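PDB 6C9B: PLP-Dependent L-Arginine Hydroxylase MppP from Streptomyces wadayamensis, which uses pyridoxal 5'-phosphate to oxidise L-arginine, acting as an oxidase rather than an oxygenase and giving 4-hydroxy-2-ketoarginine and 2-ketoarginine. Local coordinates for residues Q32-S35 against P36-K40; Q66-F69 against T70-Q74; V234-E237 against D238-L241; H278-I281 against L282-S286. All coordinates share one frame; numbering follows the deposited sequence.

Interaction 1 (Q32-S35 against P36-K40); sequences QALS and PGQQK
Gln38 folds back over Ser35 at the start of helix 36-43. Gln38 CB lies 3.7 Å from Leu34 CD2, an apolar touch in which the leucine and glutamine side chains cross obliquely. The first torsion sets CG anti to the carbonyl carbon (chi1 -68°), which carries Gln38 CG along the flank of the serine hydroxyl, 3.3 Å from Ser35 OG. From there the chain runs extended to the amide, and Gln38 OE1 accepts the backbone N-H of Ser35, with 3.0 Å between Gln38 OE1 and Ser35 N. That bond is almost straight at the hydrogen (173°), although the donor is tilted from the plane of the side-chain carbonyl. A water that also donates to Ala33 O gives OE1 a second hydrogen bond.

In the reverse direction, Ser35 OG accepts from Gln38 N at 3.2 Å, so the pair forms a reciprocal capping box with serine as N-cap. Ser35 O then takes Gln39 N at 2.8 Å, the first backbone bond of the helix. Gln39 sends its own amide elsewhere, its NE2 bonding to Asn43, while Gln39 OE1 rests 3.5 Å from Leu34 CD1. Leu34 in turn packs on Trp49 of the second subunit, and Gln38 lies against Phe265 and Asp268 of helix 256-291.

The N-H of Gln38, in the first turn where no helical carbonyl is available to it, is thus capped by Ser35 OG, while Gln39 N takes up the regular pattern. The box joins the N-cap residue to the first turn through both its N-H and its hydroxyl, and the bridging water ties in Ala33.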
# COMPACT_ATOMS: atom_id res chain seq x y z
N GLN B 32 5.80 -20.78 4.99
CA GLN B 32 6.15 -22.17 4.74
C GLN B 32 6.56 -22.36 3.28
O GLN B 32 6.38 -21.48 2.43
CB GLN B 32 4.99 -23.10 5.09
CG GLN B 32 3.76 -22.91 4.21
CD GLN B 32 2.75 -21.91 4.75
OE1 GLN B 32 3.09 -20.88 5.36
NE2 GLN B 32 1.48 -22.21 4.52
N ALA B 33 7.09 -23.54 2.98
CA ALA B 33 7.48 -23.84 1.61
C ALA B 33 6.27 -23.89 0.70
O ALA B 33 5.16 -24.25 1.11
CB ALA B 33 8.22 -25.18 1.56
N LEU B 34 6.49 -23.54 -0.57
CA LEU B 34 5.48 -23.74 -1.59
C LEU B 34 5.19 -25.22 -1.77
O LEU B 34 6.10 -26.05 -1.71
CB LEU B 34 5.96 -23.19 -2.93
CG LEU B 34 6.16 -21.68 -2.99
CD1 LEU B 34 7.07 -21.30 -4.14
CD2 LEU B 34 4.84 -21.00 -3.11
N SER B 35 3.93 -25.55 -2.04
CA SER B 35 3.61 -26.90 -2.49
C SER B 35 4.07 -27.09 -3.93
O SER B 35 4.36 -26.13 -4.63
CB SER B 35 2.10 -27.14 -2.40
OG SER B 35 1.45 -26.38 -3.41
N PRO B 36 4.17 -28.35 -4.40
CA PRO B 36 4.53 -28.56 -5.81
C PRO B 36 3.63 -27.83 -6.79
O PRO B 36 4.11 -27.29 -7.80
CB PRO B 36 4.43 -30.08 -5.96
CG PRO B 36 4.65 -30.61 -4.58
CD PRO B 36 4.03 -29.61 -3.66
N GLY B 37 2.33 -27.80 -6.52
CA GLY B 37 1.43 -27.11 -7.42
C GLY B 37 1.66 -25.61 -7.40
O GLY B 37 1.57 -24.94 -8.44
N GLN B 38 1.98 -25.06 -6.24
CA GLN B 38 2.26 -23.62 -6.15
C GLN B 38 3.59 -23.28 -6.80
O GLN B 38 3.73 -22.25 -7.44
CB GLN B 38 2.22 -23.16 -4.68
CG GLN B 38 0.82 -23.21 -4.05
CD GLN B 38 0.86 -23.09 -2.53
OE1 GLN B 38 1.89 -23.35 -1.89
NE2 GLN B 38 -0.28 -22.71 -1.93
N GLN B 39 4.59 -24.18 -6.68
CA GLN B 39 5.85 -23.92 -7.36
C GLN B 39 5.66 -23.89 -8.87
O GLN B 39 6.32 -23.10 -9.56
CB GLN B 39 6.88 -24.97 -6.97
CG GLN B 39 8.25 -24.79 -7.64
CD GLN B 39 8.98 -23.54 -7.15
OE1 GLN B 39 9.21 -23.37 -5.96
NE2 GLN B 39 9.36 -22.67 -8.09
N LYS B 40 4.76 -24.72 -9.40
CA LYS B 40 4.46 -24.67 -10.83
C LYS B 40 3.98 -23.28 -11.25
O LYS B 40 4.27 -22.83 -12.36
CB LYS B 40 3.41 -25.72 -11.20
CG LYS B 40 3.97 -27.01 -11.71
CD LYS B 40 2.98 -27.70 -12.64
CE LYS B 40 2.80 -26.95 -13.96
NZ LYS B 40 1.77 -27.57 -14.83
O HOH W 1 2.45 -23.92 0.69

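Interaction 2 (Q66-F69 against T70-Q74); sequences QAYF and TLLGQ
Thr70 reaches back to Gln66 through two hydrogen bonds on one carbonyl. Its hydroxyl OG1 donates to Gln66 O at 2.7 Å and its backbone N donates to the same oxygen at 3.1 Å, the two arriving from opposite faces of the carbonyl plane. With chi1 at 64°, OG1 sits between the backbone N and the carbonyl carbon of Thr70, pointing back along the helix.

Backbone bonds then bring the helix to its end. Leu71 N still bonds to Ala67 O in helical fashion, whereas Leu72 N makes only weak bonds to Tyr68 O and Phe69 O. Gln74 N closes on Phe69 O at 2.8 Å and Gly73 N on Thr70 O at 3.1 Å, a Schellman motif with Gly73, at positive phi, as its C-prime residue. Separately, Gln74 NE2 bonds almost straight to Leu72 O, and the same amide also bonds to Tyr200 O and His202 N.

Among apolar contacts, Leu72 CD1 lies 3.5 Å from Tyr68 CZ, near the ring hydroxyl, and Gln74 CB meets the Phe69 ring edge at CD1.

Tyr68 and Phe69 rest on strands 212-218 and 231-235, and Tyr68 also joins Ala67, Leu71 and Leu72 against helix 256-291.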
# COMPACT_ATOMS: atom_id res chain seq x y z
N GLN B 66 -13.39 -13.71 -9.07
CA GLN B 66 -14.26 -14.89 -9.17
C GLN B 66 -13.59 -16.11 -8.54
O GLN B 66 -14.21 -16.84 -7.76
CB GLN B 66 -14.63 -15.18 -10.62
CG GLN B 66 -15.43 -16.49 -10.74
CD GLN B 66 -16.41 -16.48 -11.90
OE1 GLN B 66 -17.63 -16.51 -11.69
NE2 GLN B 66 -15.90 -16.44 -13.11
N ALA B 67 -12.31 -16.30 -8.81
CA ALA B 67 -11.63 -17.48 -8.30
C ALA B 67 -11.56 -17.47 -6.77
O ALA B 67 -11.80 -18.50 -6.14
CB ALA B 67 -10.23 -17.60 -8.90
N TYR B 68 -11.23 -16.31 -6.18
CA TYR B 68 -11.02 -16.23 -4.73
C TYR B 68 -12.34 -16.32 -3.97
O TYR B 68 -12.47 -17.10 -3.02
CB TYR B 68 -10.26 -14.93 -4.38
CG TYR B 68 -9.97 -14.83 -2.90
CD1 TYR B 68 -8.96 -15.60 -2.31
CD2 TYR B 68 -10.73 -14.01 -2.08
CE1 TYR B 68 -8.72 -15.55 -0.96
CE2 TYR B 68 -10.50 -13.97 -0.71
CZ TYR B 68 -9.49 -14.74 -0.16
OH TYR B 68 -9.25 -14.73 1.17
N PHE B 69 -13.34 -15.51 -4.37
CA PHE B 69 -14.63 -15.53 -3.69
C PHE B 69 -15.30 -16.90 -3.79
O PHE B 69 -15.84 -17.41 -2.80
CB PHE B 69 -15.54 -14.46 -4.27
CG PHE B 69 -15.18 -13.07 -3.85
CD1 PHE B 69 -15.52 -12.61 -2.59
CD2 PHE B 69 -14.56 -12.20 -4.73
CE1 PHE B 69 -15.21 -11.32 -2.21
CE2 PHE B 69 -14.25 -10.91 -4.35
CZ PHE B 69 -14.59 -10.48 -3.08
N THR B 70 -15.28 -17.52 -4.98
CA THR B 70 -15.95 -18.81 -5.12
C THR B 70 -15.23 -19.90 -4.34
O THR B 70 -15.87 -20.77 -3.75
CB THR B 70 -16.07 -19.20 -6.60
OG1 THR B 70 -14.77 -19.38 -7.16
CG2 THR B 70 -16.79 -18.13 -7.37
N LEU B 71 -13.89 -19.86 -4.33
CA LEU B 71 -13.12 -20.81 -3.54
C LEU B 71 -13.62 -20.87 -2.12
O LEU B 71 -13.67 -21.96 -1.51
CB LEU B 71 -11.64 -20.41 -3.53
CG LEU B 71 -10.72 -21.15 -2.56
CD1 LEU B 71 -10.47 -22.55 -3.06
CD2 LEU B 71 -9.39 -20.43 -2.38
N LEU B 72 -13.97 -19.72 -1.55
CA LEU B 72 -14.29 -19.63 -0.13
C LEU B 72 -15.79 -19.48 0.12
O LEU B 72 -16.19 -19.07 1.22
CB LEU B 72 -13.49 -18.49 0.50
CG LEU B 72 -11.96 -18.64 0.40
CD1 LEU B 72 -11.27 -17.47 1.12
CD2 LEU B 72 -11.46 -19.97 0.98
N GLY B 73 -16.63 -19.84 -0.85
CA GLY B 73 -18.06 -19.98 -0.63
C GLY B 73 -18.83 -18.69 -0.77
O GLY B 73 -20.03 -18.67 -0.45
N GLN B 74 -18.19 -17.63 -1.22
CA GLN B 74 -18.79 -16.30 -1.22
C GLN B 74 -19.42 -16.00 -2.57
O GLN B 74 -19.08 -15.03 -3.25
CB GLN B 74 -17.74 -15.26 -0.84
CG GLN B 74 -17.04 -15.52 0.46
CD GLN B 74 -18.01 -15.82 1.58
OE1 GLN B 74 -18.79 -14.97 2.00
NE2 GLN B 74 -18.00 -17.04 2.05

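Interaction 3 (V234-E237 against D238-L241); sequences VFSE and DIGL
Ser236 and Asp238 meet through their side chains across the turn that follows strand 231-235. The serine hydroxyl Ser236 OG donates to Asp238 OD1 at 2.8 Å, approaching nearly in line with the carboxylate C-O bond. Both side chains place their first branch atom between the backbone N and the carbonyl carbon (chi1 64° for Ser236, 63° for Asp238), and this shared choice brings the hydroxyl and the carboxylate together. Ser236 OG is also hydrogen-bonded to Trp213 N on the neighbouring strand 212-218.

Phe235 adopts the same kind of first torsion, turning its ring so that Phe235 CD2 comes 3.8 Å from Ile239 CG2. The two side chains cross at about a right angle, and on Ile239 the CG2 branch is the one that meets the phenylalanine.

In the backbone, Ile239 N bonds to Ser236 O at 3.1 Å, closing the turn. A water links Glu237 O to Gly240 N, carrying the connection one residue beyond it.

Ser236 to Ile239 thus form a type I beta turn, here reinforced by a serine-aspartate bond, through which the chain leaves an antiparallel strand of the large mixed sheet and heads for helix 243-250.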
# COMPACT_ATOMS: atom_id res chain seq x y z
N VAL B 234 -15.01 -4.45 -0.39
CA VAL B 234 -16.32 -4.70 -0.98
C VAL B 234 -17.34 -3.91 -0.17
O VAL B 234 -17.29 -3.92 1.06
CB VAL B 234 -16.66 -6.20 -0.97
CG1 VAL B 234 -17.82 -6.48 -1.89
CG2 VAL B 234 -15.45 -7.09 -1.33
N PHE B 235 -18.24 -3.19 -0.85
CA PHE B 235 -19.18 -2.32 -0.15
C PHE B 235 -20.57 -2.44 -0.75
O PHE B 235 -20.74 -2.71 -1.94
CB PHE B 235 -18.70 -0.86 -0.18
CG PHE B 235 -18.45 -0.35 -1.58
CD1 PHE B 235 -17.21 -0.55 -2.20
CD2 PHE B 235 -19.45 0.28 -2.29
CE1 PHE B 235 -17.00 -0.11 -3.48
CE2 PHE B 235 -19.23 0.72 -3.58
CZ PHE B 235 -18.01 0.53 -4.17
N SER B 236 -21.57 -2.24 0.10
CA SER B 236 -22.96 -2.18 -0.34
C SER B 236 -23.18 -0.94 -1.20
O SER B 236 -22.49 0.07 -1.07
CB SER B 236 -23.89 -2.19 0.87
OG SER B 236 -23.73 -1.04 1.70
N GLU B 237 -24.18 -1.02 -2.09
CA GLU B 237 -24.43 0.10 -2.99
C GLU B 237 -24.81 1.36 -2.21
O GLU B 237 -24.50 2.47 -2.64
CB GLU B 237 -25.53 -0.24 -3.99
CG GLU B 237 -25.26 -1.45 -4.84
CD GLU B 237 -26.16 -1.49 -6.07
OE1 GLU B 237 -25.62 -1.62 -7.19
OE2 GLU B 237 -27.39 -1.36 -5.91
N ASP B 238 -25.49 1.19 -1.08
CA ASP B 238 -25.91 2.30 -0.25
C ASP B 238 -24.93 2.62 0.88
O ASP B 238 -25.34 3.18 1.90
CB ASP B 238 -27.29 2.00 0.34
CG ASP B 238 -27.28 0.77 1.27
OD1 ASP B 238 -26.25 0.05 1.36
OD2 ASP B 238 -28.33 0.52 1.91
N ILE B 239 -23.65 2.27 0.73
CA ILE B 239 -22.74 2.39 1.88
C ILE B 239 -22.75 3.81 2.42
O ILE B 239 -22.69 4.02 3.64
CB ILE B 239 -21.33 1.90 1.48
CG1 ILE B 239 -20.36 1.98 2.65
CG2 ILE B 239 -20.74 2.72 0.36
CD1 ILE B 239 -20.80 1.26 3.90
N GLY B 240 -22.83 4.81 1.54
CA GLY B 240 -22.92 6.20 1.98
C GLY B 240 -21.69 6.74 2.65
O GLY B 240 -21.78 7.67 3.46
N LEU B 241 -20.54 6.18 2.34
CA LEU B 241 -19.23 6.64 2.75
C LEU B 241 -18.39 6.87 1.50
O LEU B 241 -18.57 6.14 0.52
CB LEU B 241 -18.50 5.60 3.61
CG LEU B 241 -19.23 5.06 4.83
CD1 LEU B 241 -18.46 3.86 5.37
CD2 LEU B 241 -19.40 6.11 5.89
O HOH W 2 -23.43 4.91 -1.28

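Interaction 4 (H278-I281 against L282-S286); sequences HAFI and LHNRS
Phe280 and Asn284, one helical turn apart on helix 256-291, make the close part of this contact. The asparagine amide lies over one face of the ring, offset toward its rim, with Asn284 ND2 3.4 Å from Phe280 CZ and the two planes 61° apart. Phe280 CG is anti to the backbone N (chi1 179°), which swings the ring along the helix toward Asn284. Both amide atoms are engaged elsewhere: OD1 with Thr359, ND2 with Leu355 O. One turn along from Ile281, Arg285 lays its guanidinium obliquely against the isoleucine, Arg285 NH2 being 3.8 Å from Ile281 CG2; the charge is paired with Glu310 by a salt bridge.

Helical backbone bonds run through both sides, such as His283 N to Ala279 O at 2.9 Å and Arg285 N to Ile281 O at 2.8 Å. On the exposed side, Leu282 and His283 extend outward beyond CB without meeting the preceding turn. Here Ser286 OG joins Ser286 N on Leu282 O, the hydroxyl bond measuring 2.7 Å.

Chemically, the buried side spends its amide and guanidinium on partners beyond the helix while the Phe280 ring and Ile281 pack against those groups; the outer hydroxyl bond stays within the helix.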
# COMPACT_ATOMS: atom_id res chain seq x y z
N HIS B 278 -5.39 -26.76 5.13
CA HIS B 278 -6.04 -27.03 6.41
C HIS B 278 -5.34 -28.15 7.16
O HIS B 278 -5.13 -28.05 8.38
CB HIS B 278 -7.51 -27.37 6.20
CG HIS B 278 -8.32 -26.23 5.68
ND1 HIS B 278 -9.59 -26.41 5.16
CD2 HIS B 278 -8.08 -24.90 5.62
CE1 HIS B 278 -10.08 -25.24 4.79
NE2 HIS B 278 -9.19 -24.31 5.07
N ALA B 279 -4.94 -29.21 6.45
CA ALA B 279 -4.25 -30.31 7.12
C ALA B 279 -2.88 -29.87 7.63
O ALA B 279 -2.44 -30.30 8.70
CB ALA B 279 -4.12 -31.51 6.17
N PHE B 280 -2.22 -28.98 6.88
CA PHE B 280 -0.90 -28.49 7.28
C PHE B 280 -1.00 -27.64 8.54
O PHE B 280 -0.20 -27.80 9.47
CB PHE B 280 -0.29 -27.68 6.14
CG PHE B 280 1.06 -27.11 6.46
CD1 PHE B 280 2.18 -27.91 6.48
CD2 PHE B 280 1.20 -25.76 6.71
CE1 PHE B 280 3.43 -27.38 6.77
CE2 PHE B 280 2.45 -25.24 7.00
CZ PHE B 280 3.56 -26.04 7.02
N ILE B 281 -1.94 -26.69 8.57
CA ILE B 281 -2.14 -25.87 9.77
C ILE B 281 -2.54 -26.74 10.96
O ILE B 281 -2.05 -26.54 12.08
CB ILE B 281 -3.18 -24.78 9.48
CG1 ILE B 281 -2.65 -23.83 8.38
CG2 ILE B 281 -3.55 -24.02 10.76
CD1 ILE B 281 -1.39 -23.03 8.73
N LEU B 282 -3.45 -27.71 10.76
CA LEU B 282 -3.82 -28.62 11.85
C LEU B 282 -2.60 -29.38 12.38
O LEU B 282 -2.43 -29.53 13.59
CB LEU B 282 -4.89 -29.60 11.37
CG LEU B 282 -5.39 -30.64 12.38
CD1 LEU B 282 -5.85 -29.99 13.70
CD2 LEU B 282 -6.52 -31.43 11.76
N HIS B 283 -1.73 -29.82 11.48
CA HIS B 283 -0.52 -30.51 11.89
C HIS B 283 0.36 -29.62 12.75
O HIS B 283 0.88 -30.04 13.79
CB HIS B 283 0.26 -30.97 10.68
CG HIS B 283 1.53 -31.67 11.04
ND1 HIS B 283 1.57 -32.99 11.40
CD2 HIS B 283 2.80 -31.21 11.15
CE1 HIS B 283 2.81 -33.34 11.69
NE2 HIS B 283 3.58 -32.28 11.54
N ASN B 284 0.55 -28.37 12.32
CA ASN B 284 1.44 -27.47 13.04
C ASN B 284 0.83 -27.06 14.38
O ASN B 284 1.55 -26.95 15.37
CB ASN B 284 1.77 -26.25 12.19
CG ASN B 284 2.87 -26.53 11.18
OD1 ASN B 284 3.41 -27.62 11.13
ND2 ASN B 284 3.20 -25.53 10.38
N ARG B 285 -0.48 -26.83 14.42
CA ARG B 285 -1.13 -26.60 15.71
C ARG B 285 -0.90 -27.77 16.65
O ARG B 285 -0.62 -27.58 17.85
CB ARG B 285 -2.63 -26.37 15.49
CG ARG B 285 -3.45 -26.33 16.75
CD ARG B 285 -4.80 -25.68 16.49
NE ARG B 285 -4.67 -24.23 16.56
CZ ARG B 285 -4.73 -23.38 15.53
NH1 ARG B 285 -4.59 -22.09 15.76
NH2 ARG B 285 -4.97 -23.79 14.29
N SER B 286 -0.98 -29.00 16.13
CA SER B 286 -0.77 -30.19 16.95
C SER B 286 0.66 -30.27 17.47
O SER B 286 0.87 -30.71 18.60
CB SER B 286 -1.10 -31.45 16.15
OG SER B 286 -2.40 -31.34 15.59

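All four are contacts within one continuous piece of chain. Interaction 1 starts a helix near the surface and interaction 2 ends another, partly buried; interaction 3 is a largely buried turn. Helix 256-291 contains interaction 4 and packs against residues of interactions 1 and 2, and strand 231-235, on which Tyr68 and Phe69 of interaction 2 lie, leads into interaction 3. Within each contact a serine or threonine hydroxyl takes part, accepting in interaction 1 and donating in the others, though Ser236 also accepts from outside. Two pairs touch: Gln32 CB packs on Phe280 CZ at 3.8 Å, and Phe69 CZ on Val234 CG2 at 3.9 Å. Interactions 3 and 4 lie on opposite sides of the chain's centre.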